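Local coordinates for protein CAS6A (Thermus thermophilus, PDB 4C97) that probably acts as a Cas6-type endoribonuclease, cutting CRISPR RNA precursors as part of the cell's antiviral defence, at residues F28-A37 against L70-L81; D121-F131 against G234-A243. The protein carries 1 engineered substitution. All coordinates share one frame; numbering follows the deposited sequence. Where two conformers were deposited one is given.

Contact 1 of 2, residues F28-A37 against L70-L81; sequences FFYGLLREVA and LYARLAPRLYAL
Leu32 lays its CD2 methyl over one face of the Arg77 guanidinium, 3.6 Å above the plane and near its centre, while Glu35 OE1 takes the edge. These belong to the two helices that pack on one side of the N-terminal ferredoxin-like (βαββαβ) sheet; the segment axes approach to 10.5 Å with their directions 122° apart. The salt bridge is a loose one: Arg77 NE gives Glu35 OE1 a weak bond of 3.4 Å, with carboxylate and guanidinium planes turned 65° apart. A bend at chi2 (79°) in Arg77 folds the chain back so that both CG and the guanidinium lie against Leu32. At the far end, Leu81 CD1 meets the Phe28 ring at its edge, near CZ. Facing the sheet, the Phe29 ring borders Leu74, CE1 to CD1 3.7 Å, and Leu74 and Leu78 continue down onto Leu65 and Val63 of strand 58-65. Between the helices Leu32 splits its methyls, CD1 going to Leu78 CD2 at 3.7 Å. Arg73 turns its NH1 to Gly69 O in its own helix, so aliphatic carbon does the cross-helix work: Val36 CG1 sits 3.5 Å from Arg73 CB.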
# COMPACT_ATOMS: atom_id res chain seq x y z
N PHE A 28 -17.60 -3.18 1.17
CA PHE A 28 -17.56 -4.04 2.35
C PHE A 28 -16.82 -3.37 3.52
O PHE A 28 -17.32 -3.28 4.67
CB PHE A 28 -16.88 -5.34 1.96
CG PHE A 28 -16.54 -6.21 3.12
CD1 PHE A 28 -17.53 -6.95 3.75
CD2 PHE A 28 -15.24 -6.32 3.56
CE1 PHE A 28 -17.22 -7.76 4.81
CE2 PHE A 28 -14.93 -7.13 4.62
CZ PHE A 28 -15.92 -7.85 5.24
N PHE A 29 -15.62 -2.87 3.20
CA PHE A 29 -14.82 -2.18 4.19
C PHE A 29 -15.56 -0.97 4.77
O PHE A 29 -15.61 -0.79 6.00
CB PHE A 29 -13.46 -1.77 3.61
CG PHE A 29 -12.63 -0.99 4.56
CD1 PHE A 29 -12.00 -1.62 5.62
CD2 PHE A 29 -12.48 0.38 4.41
CE1 PHE A 29 -11.24 -0.90 6.51
CE2 PHE A 29 -11.71 1.10 5.31
CZ PHE A 29 -11.10 0.46 6.36
N TYR A 30 -16.19 -0.16 3.92
CA TYR A 30 -16.93 1.00 4.40
C TYR A 30 -18.13 0.56 5.23
O TYR A 30 -18.49 1.23 6.19
CB TYR A 30 -17.35 1.90 3.23
CG TYR A 30 -16.24 2.78 2.67
CD1 TYR A 30 -14.93 2.68 3.09
CD2 TYR A 30 -16.52 3.72 1.68
CE1 TYR A 30 -13.94 3.50 2.57
CE2 TYR A 30 -15.52 4.54 1.16
CZ TYR A 30 -14.24 4.43 1.61
OH TYR A 30 -13.28 5.25 1.07
N GLY A 31 -18.73 -0.57 4.89
CA GLY A 31 -19.78 -1.13 5.73
C GLY A 31 -19.29 -1.44 7.14
O GLY A 31 -19.97 -1.12 8.12
N LEU A 32 -18.13 -2.07 7.25
CA LEU A 32 -17.51 -2.23 8.58
C LEU A 32 -17.18 -0.89 9.26
O LEU A 32 -17.37 -0.71 10.47
CB LEU A 32 -16.25 -3.07 8.49
CG LEU A 32 -16.45 -4.50 8.02
CD1 LEU A 32 -15.11 -5.18 7.91
CD2 LEU A 32 -17.36 -5.26 8.96
N LEU A 33 -16.66 0.05 8.48
CA LEU A 33 -16.31 1.38 8.97
C LEU A 33 -17.50 2.17 9.54
O LEU A 33 -17.44 2.63 10.69
CB LEU A 33 -15.69 2.18 7.84
CG LEU A 33 -14.55 3.11 8.21
CD1 LEU A 33 -13.37 2.29 8.71
CD2 LEU A 33 -14.17 3.94 7.01
N ARG A 34 -18.55 2.32 8.74
CA ARG A 34 -19.74 3.10 9.09
C ARG A 34 -20.24 2.63 10.46
O ARG A 34 -20.80 3.39 11.25
CB ARG A 34 -20.86 2.91 8.04
CG ARG A 34 -20.57 3.44 6.61
CD ARG A 34 -21.62 2.91 5.58
NE ARG A 34 -21.05 2.48 4.29
CZ ARG A 34 -21.44 1.40 3.61
NH1 ARG A 34 -22.41 0.61 4.06
NH2 ARG A 34 -20.84 1.09 2.45
N GLU A 35 -20.02 1.35 10.71
CA GLU A 35 -20.45 0.72 11.94
C GLU A 35 -19.47 0.99 13.09
O GLU A 35 -19.82 1.65 14.07
CB GLU A 35 -20.55 -0.78 11.71
CG GLU A 35 -20.74 -1.60 12.97
CD GLU A 35 -20.98 -3.07 12.67
OE1 GLU A 35 -20.19 -3.66 11.89
OE2 GLU A 35 -21.97 -3.62 13.19
N VAL A 36 -18.24 0.48 12.96
CA VAL A 36 -17.32 0.50 14.09
C VAL A 36 -16.53 1.81 14.23
O VAL A 36 -16.15 2.20 15.34
CB VAL A 36 -16.35 -0.71 14.06
CG1 VAL A 36 -15.51 -0.73 15.31
CG2 VAL A 36 -17.13 -2.01 13.96
N ALA A 37 -16.30 2.51 13.12
CA ALA A 37 -15.52 3.75 13.14
C ALA A 37 -16.14 4.81 12.23
O ALA A 37 -17.15 5.43 12.59
CB ALA A 37 -14.08 3.46 12.72
N LEU A 70 -7.91 2.58 14.67
CA LEU A 70 -8.63 1.90 13.62
C LEU A 70 -8.30 0.42 13.66
O LEU A 70 -9.19 -0.42 13.53
CB LEU A 70 -8.31 2.52 12.26
CG LEU A 70 -9.20 2.13 11.09
CD1 LEU A 70 -10.67 2.41 11.41
CD2 LEU A 70 -8.78 2.86 9.83
N TYR A 71 -7.03 0.11 13.84
CA TYR A 71 -6.57 -1.26 14.05
C TYR A 71 -7.34 -1.94 15.21
O TYR A 71 -7.90 -3.02 15.07
CB TYR A 71 -5.08 -1.24 14.37
CG TYR A 71 -4.50 -2.60 14.72
CD1 TYR A 71 -4.38 -3.58 13.76
CD2 TYR A 71 -4.08 -2.89 16.00
CE1 TYR A 71 -3.86 -4.82 14.06
CE2 TYR A 71 -3.56 -4.13 16.31
CZ TYR A 71 -3.44 -5.09 15.31
OH TYR A 71 -2.93 -6.35 15.57
N ALA A 72 -7.35 -1.25 16.34
CA ALA A 72 -7.96 -1.75 17.58
C ALA A 72 -9.43 -2.03 17.34
O ALA A 72 -9.96 -3.03 17.81
CB ALA A 72 -7.81 -0.73 18.69
N ARG A 73 -10.09 -1.13 16.63
CA ARG A 73 -11.51 -1.34 16.37
C ARG A 73 -11.82 -2.36 15.28
O ARG A 73 -12.79 -3.12 15.41
CB ARG A 73 -12.16 -0.03 16.03
CG ARG A 73 -12.27 0.87 17.21
CD ARG A 73 -12.71 2.24 16.78
NE ARG A 73 -12.84 3.15 17.92
CZ ARG A 73 -11.83 3.53 18.70
NH1 ARG A 73 -10.59 3.10 18.49
NH2 ARG A 73 -12.07 4.36 19.71
N LEU A 74 -11.02 -2.38 14.22
CA LEU A 74 -11.36 -3.20 13.06
C LEU A 74 -10.82 -4.62 13.11
O LEU A 74 -11.50 -5.54 12.64
CB LEU A 74 -10.91 -2.53 11.77
CG LEU A 74 -11.95 -1.57 11.20
CD1 LEU A 74 -11.29 -0.62 10.24
CD2 LEU A 74 -13.04 -2.33 10.50
N ALA A 75 -9.62 -4.81 13.66
CA ALA A 75 -9.00 -6.13 13.63
C ALA A 75 -9.92 -7.19 14.23
O ALA A 75 -10.17 -8.21 13.59
CB ALA A 75 -7.62 -6.12 14.32
N PRO A 76 -10.46 -6.96 15.45
CA PRO A 76 -11.35 -7.97 16.03
C PRO A 76 -12.56 -8.25 15.15
O PRO A 76 -13.03 -9.38 15.05
CB PRO A 76 -11.81 -7.33 17.36
CG PRO A 76 -10.82 -6.27 17.64
CD PRO A 76 -10.36 -5.76 16.31
N ARG A 77 -13.07 -7.21 14.50
CA ARG A 77 -14.22 -7.36 13.63
C ARG A 77 -13.82 -8.16 12.38
O ARG A 77 -14.57 -9.00 11.90
CB ARG A 77 -14.79 -5.99 13.27
CG ARG A 77 -16.03 -6.02 12.40
CD ARG A 77 -17.29 -6.33 13.21
NE ARG A 77 -18.43 -6.56 12.33
CZ ARG A 77 -18.58 -7.64 11.56
NH1 ARG A 77 -17.66 -8.60 11.56
NH2 ARG A 77 -19.65 -7.75 10.79
N LEU A 78 -12.61 -7.91 11.87
CA LEU A 78 -12.12 -8.69 10.73
C LEU A 78 -11.93 -10.15 11.15
O LEU A 78 -12.35 -11.05 10.43
CB LEU A 78 -10.84 -8.11 10.15
CG LEU A 78 -11.01 -6.75 9.45
CD1 LEU A 78 -9.64 -6.17 9.12
CD2 LEU A 78 -11.85 -6.87 8.19
N TYR A 79 -11.34 -10.39 12.31
CA TYR A 79 -11.16 -11.77 12.76
C TYR A 79 -12.48 -12.53 12.89
O TYR A 79 -12.53 -13.73 12.63
CB TYR A 79 -10.36 -11.83 14.05
CG TYR A 79 -8.89 -11.73 13.78
CD1 TYR A 79 -8.18 -12.81 13.29
CD2 TYR A 79 -8.21 -10.54 13.96
CE1 TYR A 79 -6.83 -12.73 13.01
CE2 TYR A 79 -6.86 -10.44 13.69
CZ TYR A 79 -6.18 -11.53 13.21
OH TYR A 79 -4.83 -11.43 12.95
N ALA A 80 -13.55 -11.84 13.26
CA ALA A 80 -14.85 -12.49 13.42
C ALA A 80 -15.44 -12.93 12.08
O ALA A 80 -16.45 -13.63 12.06
CB ALA A 80 -15.81 -11.57 14.14
N LEU A 81 -14.82 -12.53 10.98
CA LEU A 81 -15.31 -12.90 9.65
C LEU A 81 -14.96 -14.34 9.28
O LEU A 81 -15.54 -14.90 8.35
CB LEU A 81 -14.76 -11.95 8.57
CG LEU A 81 -15.19 -10.50 8.70
CD1 LEU A 81 -14.44 -9.64 7.70
CD2 LEU A 81 -16.70 -10.36 8.52

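Contact 2 of 2, residues D121-F131 against G234-A243; sequences DLALRFASPTF and GYGRARAESA. With SO4 (sulfate ion), chain D.
Arg125 and Arg239 form an antiparallel hydrogen-bonded pair: Arg125 N reaches Arg239 O at 2.8 Å, and Arg239 N returns to Arg125 O. Ala127 N to Arg237 O continues the ladder to where the chain turns its corner at Ser128. Beyond it, a side-chain hydroxyl joins the backbone bonding. Ser128 OG, swung between its backbone N and carbonyl carbon (chi1 79°), donates to a lone pair of Gly234 O at 2.7 Å and accepts from Arg237 N at 3.0 Å, while Gly236 N hydrogen-bonds to Pro129 O from above the carbonyl plane. That pins the end of the glycine-rich loop characteristic of this RAMP family. In the aromatic pair, Phe131 directs its edge, CE2 foremost, at one face of Tyr235 (centroids 5.2 Å apart, planes at 61°). Arg125 and Arg237 meet at a sulfate, probably from the crystallisation liquor: Arg237 NH1 binds O1 and NH2 binds O4, each at 3.2 Å, and Arg125, deposited in two conformers, reaches O1 through NH2 in one of them, a less certain contact. Trp104 NE1 joins them, consistent with a place for an RNA phosphate. Apolar contacts fill the other face, Leu124 CD2 and Leu122 CD1 against Ala240 CB. Strand 121-127 lies between 199-203 and the edge strand 238-241, with Leu124 and Phe126 turned onto Val147 of helix 144-158.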
# COMPACT_ATOMS: atom_id res chain seq x y z
N ASP A 121 19.64 3.13 -2.21
CA ASP A 121 18.81 2.44 -3.19
C ASP A 121 17.49 1.98 -2.60
O ASP A 121 17.42 1.56 -1.43
CB ASP A 121 19.51 1.20 -3.74
CG ASP A 121 20.77 1.53 -4.50
OD1 ASP A 121 20.83 2.59 -5.15
OD2 ASP A 121 21.70 0.69 -4.43
N LEU A 122 16.43 2.06 -3.39
CA LEU A 122 15.14 1.50 -2.99
C LEU A 122 14.49 0.84 -4.19
O LEU A 122 14.16 1.50 -5.19
CB LEU A 122 14.22 2.57 -2.40
CG LEU A 122 12.79 2.09 -2.07
CD1 LEU A 122 12.80 1.02 -0.98
CD2 LEU A 122 11.91 3.24 -1.71
N ALA A 123 14.36 -0.48 -4.11
CA ALA A 123 13.70 -1.24 -5.17
C ALA A 123 12.27 -1.47 -4.76
O ALA A 123 12.01 -2.07 -3.73
CB ALA A 123 14.39 -2.57 -5.37
N LEU A 124 11.34 -0.95 -5.56
CA LEU A 124 9.93 -1.17 -5.32
C LEU A 124 9.33 -2.02 -6.40
O LEU A 124 9.63 -1.87 -7.59
CB LEU A 124 9.16 0.16 -5.27
CG LEU A 124 9.42 1.05 -4.08
CD1 LEU A 124 8.62 2.32 -4.22
CD2 LEU A 124 9.05 0.32 -2.78
N ARG A 125 8.47 -2.93 -5.96
CA ARG A 125 7.64 -3.69 -6.88
C ARG A 125 6.22 -3.17 -6.78
O ARG A 125 5.62 -3.10 -5.69
CB ARG A 125 7.66 -5.20 -6.61
CG ARG A 125 6.84 -5.96 -7.66
CD ARG A 125 7.07 -7.45 -7.68
NE ARG A 125 6.25 -8.14 -6.68
CZ ARG A 125 4.98 -8.49 -6.87
NH1 ARG A 125 4.36 -8.23 -8.01
NH2 ARG A 125 4.34 -9.12 -5.90
N PHE A 126 5.70 -2.78 -7.93
CA PHE A 126 4.34 -2.30 -8.07
C PHE A 126 3.53 -3.48 -8.54
O PHE A 126 3.66 -3.95 -9.68
CB PHE A 126 4.30 -1.14 -9.07
CG PHE A 126 5.13 0.05 -8.63
CD1 PHE A 126 4.59 1.02 -7.81
CD2 PHE A 126 6.47 0.16 -8.99
CE1 PHE A 126 5.33 2.10 -7.40
CE2 PHE A 126 7.21 1.23 -8.58
CZ PHE A 126 6.66 2.19 -7.77
N ALA A 127 2.70 -3.97 -7.62
CA ALA A 127 2.02 -5.26 -7.76
C ALA A 127 0.59 -5.11 -8.27
O ALA A 127 -0.04 -6.11 -8.62
CB ALA A 127 2.03 -6.01 -6.43
N SER A 128 0.06 -3.90 -8.24
CA SER A 128 -1.22 -3.61 -8.89
C SER A 128 -1.06 -2.27 -9.58
O SER A 128 -0.14 -1.52 -9.28
CB SER A 128 -2.36 -3.60 -7.88
OG SER A 128 -2.38 -2.38 -7.18
N PRO A 129 -1.96 -1.94 -10.51
CA PRO A 129 -1.71 -0.73 -11.31
C PRO A 129 -1.60 0.52 -10.44
O PRO A 129 -2.43 0.75 -9.57
CB PRO A 129 -2.93 -0.68 -12.25
CG PRO A 129 -3.34 -2.12 -12.38
CD PRO A 129 -3.14 -2.69 -10.99
N THR A 130 -0.56 1.30 -10.69
CA THR A 130 -0.20 2.44 -9.85
C THR A 130 -0.23 3.71 -10.68
O THR A 130 0.33 3.76 -11.78
CB THR A 130 1.19 2.22 -9.24
OG1 THR A 130 1.20 1.01 -8.45
CG2 THR A 130 1.60 3.38 -8.39
N PHE A 131 -0.91 4.74 -10.18
CA PHE A 131 -1.04 6.00 -10.88
C PHE A 131 -1.22 7.16 -9.92
O PHE A 131 -1.41 6.97 -8.70
CB PHE A 131 -2.16 5.94 -11.94
CG PHE A 131 -3.53 5.61 -11.38
CD1 PHE A 131 -4.37 6.62 -10.95
CD2 PHE A 131 -3.97 4.29 -11.29
CE1 PHE A 131 -5.63 6.32 -10.44
CE2 PHE A 131 -5.23 4.01 -10.77
CZ PHE A 131 -6.04 5.02 -10.35
N GLY A 234 -7.60 -0.72 -4.29
CA GLY A 234 -6.68 -1.80 -4.61
C GLY A 234 -5.55 -1.43 -5.56
O GLY A 234 -4.71 -2.28 -5.85
N TYR A 235 -5.56 -0.19 -6.04
CA TYR A 235 -4.50 0.30 -6.91
C TYR A 235 -3.28 0.63 -6.05
O TYR A 235 -3.39 0.87 -4.83
CB TYR A 235 -4.95 1.53 -7.70
CG TYR A 235 -6.12 1.21 -8.61
CD1 TYR A 235 -5.94 0.38 -9.71
CD2 TYR A 235 -7.38 1.72 -8.36
CE1 TYR A 235 -6.99 0.08 -10.53
CE2 TYR A 235 -8.43 1.44 -9.20
CZ TYR A 235 -8.23 0.60 -10.28
OH TYR A 235 -9.27 0.28 -11.15
N GLY A 236 -2.12 0.64 -6.67
CA GLY A 236 -0.92 1.08 -5.97
C GLY A 236 -0.38 0.13 -4.91
O GLY A 236 0.39 0.56 -4.05
N ARG A 237 -0.74 -1.15 -4.99
CA ARG A 237 -0.24 -2.12 -4.04
C ARG A 237 1.23 -2.33 -4.38
O ARG A 237 1.59 -2.56 -5.54
CB ARG A 237 -1.04 -3.41 -4.09
CG ARG A 237 -0.51 -4.48 -3.17
CD ARG A 237 -1.53 -5.58 -2.92
NE ARG A 237 -2.09 -6.22 -4.11
CZ ARG A 237 -1.51 -7.21 -4.78
NH1 ARG A 237 -0.33 -7.66 -4.40
NH2 ARG A 237 -2.12 -7.76 -5.81
N ALA A 238 2.09 -2.18 -3.39
CA ALA A 238 3.52 -2.15 -3.64
C ALA A 238 4.28 -2.67 -2.45
O ALA A 238 3.77 -2.65 -1.34
CB ALA A 238 3.97 -0.74 -3.95
N ARG A 239 5.50 -3.12 -2.72
CA ARG A 239 6.40 -3.47 -1.63
C ARG A 239 7.86 -3.27 -2.01
O ARG A 239 8.22 -3.32 -3.19
CB ARG A 239 6.19 -4.92 -1.21
CG ARG A 239 6.66 -5.95 -2.22
CD ARG A 239 6.30 -7.38 -1.77
NE ARG A 239 6.78 -7.65 -0.42
CZ ARG A 239 6.28 -8.58 0.39
NH1 ARG A 239 5.28 -9.35 0.00
NH2 ARG A 239 6.79 -8.72 1.60
N ALA A 240 8.70 -3.08 -1.00
CA ALA A 240 10.13 -3.00 -1.24
C ALA A 240 10.73 -4.38 -1.41
O ALA A 240 10.30 -5.34 -0.76
CB ALA A 240 10.83 -2.25 -0.11
N GLU A 241 11.75 -4.46 -2.27
CA GLU A 241 12.46 -5.70 -2.57
C GLU A 241 13.94 -5.47 -2.41
O GLU A 241 14.37 -4.35 -2.15
CB GLU A 241 12.26 -6.11 -4.04
CG GLU A 241 10.85 -6.41 -4.48
CD GLU A 241 10.79 -6.98 -5.89
OE1 GLU A 241 11.54 -6.50 -6.77
OE2 GLU A 241 10.00 -7.91 -6.12
N SER A 242 14.71 -6.52 -2.63
CA SER A 242 16.17 -6.42 -2.65
C SER A 242 16.63 -5.67 -3.90
O SER A 242 16.27 -6.03 -5.02
CB SER A 242 16.78 -7.81 -2.63
OG SER A 242 16.31 -8.53 -1.51
N ALA A 243 17.41 -4.61 -3.68
CA ALA A 243 17.94 -3.80 -4.77
C ALA A 243 18.94 -4.61 -5.59
O ALA A 243 19.63 -5.49 -5.05
CB ALA A 243 18.61 -2.55 -4.22
OXT ALA A 243 19.07 -4.40 -6.80
S SO4 D . 0.95 -10.69 -6.37
O1 SO4 D . 1.55 -10.08 -5.19
O2 SO4 D . 1.62 -10.14 -7.55
O3 SO4 D . 1.15 -12.13 -6.34
O4 SO4 D . -0.48 -10.42 -6.51
O HOH W 1 15.30 -1.93 -1.81
O HOH W 2 8.49 -8.67 -4.33

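How the contacts relate
The two contacts follow one another along the chain, contact 1 closing before contact 2 opens; their centres lie 26 Å apart and their nearest atoms about 10 Å, without touching. Each belongs to its own five-stranded antiparallel sheet: contact 1 pairs helices 22-36 and 68-79 over the sheet that includes strand 58-65, and contact 2 joins strand 121-127 to the C-terminal strand 238-241 at the margin of the other. Strand 58-65 links the halves, since Val63 and Leu65 lie under contact 1 while Trp60 and Arg62 touch Arg237 of contact 2. The sulfate-binding arginines therefore sit where the two sheets meet, whereas the helix pair lies towards the periphery.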